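Local coordinates for endoglucanase EG-II (Hypocrea jecorina, PDB 3QR3), which probably hydrolyses internal beta-1,4-glucosidic bonds of cellulose, as an endoglucanase of glycoside hydrolase family 5, at residues Asp20-Thr25 with Arg109-Ile114. Numbering follows the deposited sequence.
Sequences DGTCVT and RWNGGI
Two donors grip the carbonyl oxygen of Gly21: the backbone N of Asn111, at 3.0 Å with a nearly straight N-H (161°) but from well above the carbonyl plane, and NE2 of Gln67. The same Gln67 NE2 reaches OD1 of Asn111, so one amide ties both loops together. A second bond, from Gly112 N to Asp20 O (2.8 Å), is more bent, at 132°. Between these bonds the Gly21 backbone packs against Arg109-Asn111, so close that a CB would run into Arg109 CB. The extended Arg109 side chain passes alongside the Asp20 carbonyl, its CB 3.3 Å and its CD 3.4 Å from Asp20 O, and sends NH1 on to the carbonyls of Tyr107 and His151. Thr22 and Asn111 cross at about a right angle, Asn111 OD1 3.7 Å from Thr22 CG2. The Asp20 carboxylate braces 20-22, Thr22 meeting both oxygens from above the carboxylate plane: OD1 takes Thr22 N at 3.1 Å and also bonds Thr18 OG1, while OD2 meets Thr22 OG1 at 2.8 Å. An Asx turn in the disulfide-bridged loop after strand 5-11 is thus docked on the type I' turn of a tight beta-hairpin, both excursions from the family 5 TIM barrel.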
loop_
_atom_site.group_PDB
_atom_site.type_symbol
_atom_site.label_atom_id
_atom_site.label_comp_id
_atom_site.label_asym_id
_atom_site.label_seq_id
_atom_site.Cartn_x
_atom_site.Cartn_y
_atom_site.Cartn_z
ATOM N N ASP A 20 -11.804 -2.997 -11.588
ATOM C CA ASP A 20 -12.797 -4.068 -11.462
ATOM C C ASP A 20 -12.176 -5.337 -10.889
ATOM O O ASP A 20 -12.844 -6.373 -10.801
ATOM C CB ASP A 20 -13.424 -4.396 -12.822
ATOM C CG ASP A 20 -12.399 -4.894 -13.822
ATOM O OD1 ASP A 20 -11.198 -4.596 -13.632
ATOM O OD2 ASP A 20 -12.779 -5.574 -14.796
ATOM N N GLY A 21 -10.900 -5.277 -10.517
ATOM C CA GLY A 21 -10.229 -6.465 -10.007
ATOM C C GLY A 21 -9.700 -7.400 -11.090
ATOM O O GLY A 21 -9.281 -8.520 -10.807
ATOM N N THR A 22 -9.729 -6.957 -12.341
ATOM C CA THR A 22 -9.085 -7.724 -13.402
ATOM C C THR A 22 -7.621 -7.334 -13.502
ATOM O O THR A 22 -7.295 -6.175 -13.770
ATOM C CB THR A 22 -9.746 -7.489 -14.776
ATOM O OG1 THR A 22 -11.133 -7.818 -14.694
ATOM C CG2 THR A 22 -9.096 -8.378 -15.852
ATOM N N CYS A 23 -6.740 -8.302 -13.276
ATOM C CA CYS A 23 -5.316 -8.111 -13.540
ATOM C C CYS A 23 -4.880 -9.015 -14.695
ATOM O O CYS A 23 -4.901 -10.239 -14.576
ATOM C CB CYS A 23 -4.488 -8.418 -12.293
ATOM S SG CYS A 23 -4.747 -7.251 -10.915
ATOM N N VAL A 24 -4.500 -8.410 -15.814
ATOM C CA VAL A 24 -4.017 -9.155 -16.971
ATOM C C VAL A 24 -2.547 -9.461 -16.759
ATOM O O VAL A 24 -1.704 -8.569 -16.863
ATOM C CB VAL A 24 -4.150 -8.311 -18.252
ATOM C CG1 VAL A 24 -3.720 -9.124 -19.471
ATOM C CG2 VAL A 24 -5.578 -7.804 -18.393
ATOM N N THR A 25 -2.216 -10.713 -16.471
ATOM C CA THR A 25 -0.846 -11.020 -16.048
ATOM C C THR A 25 0.205 -10.801 -17.130
ATOM O O THR A 25 1.376 -10.573 -16.832
ATOM C CB THR A 25 -0.705 -12.449 -15.484
ATOM O OG1 THR A 25 -1.125 -13.400 -16.467
ATOM C CG2 THR A 25 -1.547 -12.597 -14.227
ATOM N N ARG A 109 -11.789 -7.508 -5.513
ATOM C CA ARG A 109 -12.425 -8.186 -6.625
ATOM C C ARG A 109 -11.481 -9.134 -7.352
ATOM O O ARG A 109 -10.260 -9.008 -7.278
ATOM C CB ARG A 109 -12.973 -7.155 -7.616
ATOM C CG ARG A 109 -14.263 -6.472 -7.169
ATOM C CD ARG A 109 -14.581 -5.292 -8.095
ATOM N NE ARG A 109 -15.865 -4.660 -7.784
ATOM C CZ ARG A 109 -16.074 -3.868 -6.741
ATOM N NH1 ARG A 109 -15.085 -3.612 -5.887
ATOM N NH2 ARG A 109 -17.268 -3.326 -6.550
ATOM N N TRP A 110 -12.067 -10.095 -8.054
ATOM C CA TRP A 110 -11.324 -10.916 -8.994
ATOM C C TRP A 110 -12.126 -10.934 -10.289
ATOM O O TRP A 110 -13.236 -11.467 -10.327
ATOM C CB TRP A 110 -11.134 -12.317 -8.411
ATOM C CG TRP A 110 -10.614 -13.391 -9.349
ATOM C CD1 TRP A 110 -11.328 -14.075 -10.301
ATOM C CD2 TRP A 110 -9.291 -13.950 -9.364
ATOM N NE1 TRP A 110 -10.521 -15.009 -10.921
ATOM C CE2 TRP A 110 -9.268 -14.951 -10.364
ATOM C CE3 TRP A 110 -8.121 -13.697 -8.632
ATOM C CZ2 TRP A 110 -8.119 -15.692 -10.656
ATOM C CZ3 TRP A 110 -6.978 -14.435 -8.924
ATOM C CH2 TRP A 110 -6.985 -15.417 -9.936
ATOM N N ASN A 111 -11.581 -10.310 -11.335
ATOM C CA ASN A 111 -12.256 -10.252 -12.635
ATOM C C ASN A 111 -13.720 -9.812 -12.540
ATOM O O ASN A 111 -14.606 -10.424 -13.133
ATOM C CB ASN A 111 -12.145 -11.596 -13.377
ATOM C CG ASN A 111 -10.699 -12.000 -13.623
ATOM O OD1 ASN A 111 -9.803 -11.164 -13.567
ATOM N ND2 ASN A 111 -10.465 -13.280 -13.878
ATOM N N GLY A 112 -13.970 -8.744 -11.797
ATOM C CA GLY A 112 -15.309 -8.191 -11.712
ATOM C C GLY A 112 -16.167 -8.745 -10.583
ATOM O O GLY A 112 -17.216 -8.182 -10.280
ATOM N N GLY A 113 -15.737 -9.843 -9.967
ATOM C CA GLY A 113 -16.504 -10.450 -8.883
ATOM C C GLY A 113 -15.985 -10.033 -7.514
ATOM O O GLY A 113 -14.782 -10.057 -7.266
ATOM N N ILE A 114 -16.883 -9.653 -6.615
ATOM C CA ILE A 114 -16.472 -9.183 -5.290
ATOM C C ILE A 114 -16.205 -10.349 -4.343
ATOM O O ILE A 114 -17.028 -11.245 -4.202
ATOM C CB ILE A 114 -17.529 -8.272 -4.665
ATOM C CG1 ILE A 114 -17.686 -6.995 -5.485
ATOM C CG2 ILE A 114 -17.176 -7.944 -3.222
ATOM C CD1 ILE A 114 -18.968 -6.213 -5.136
#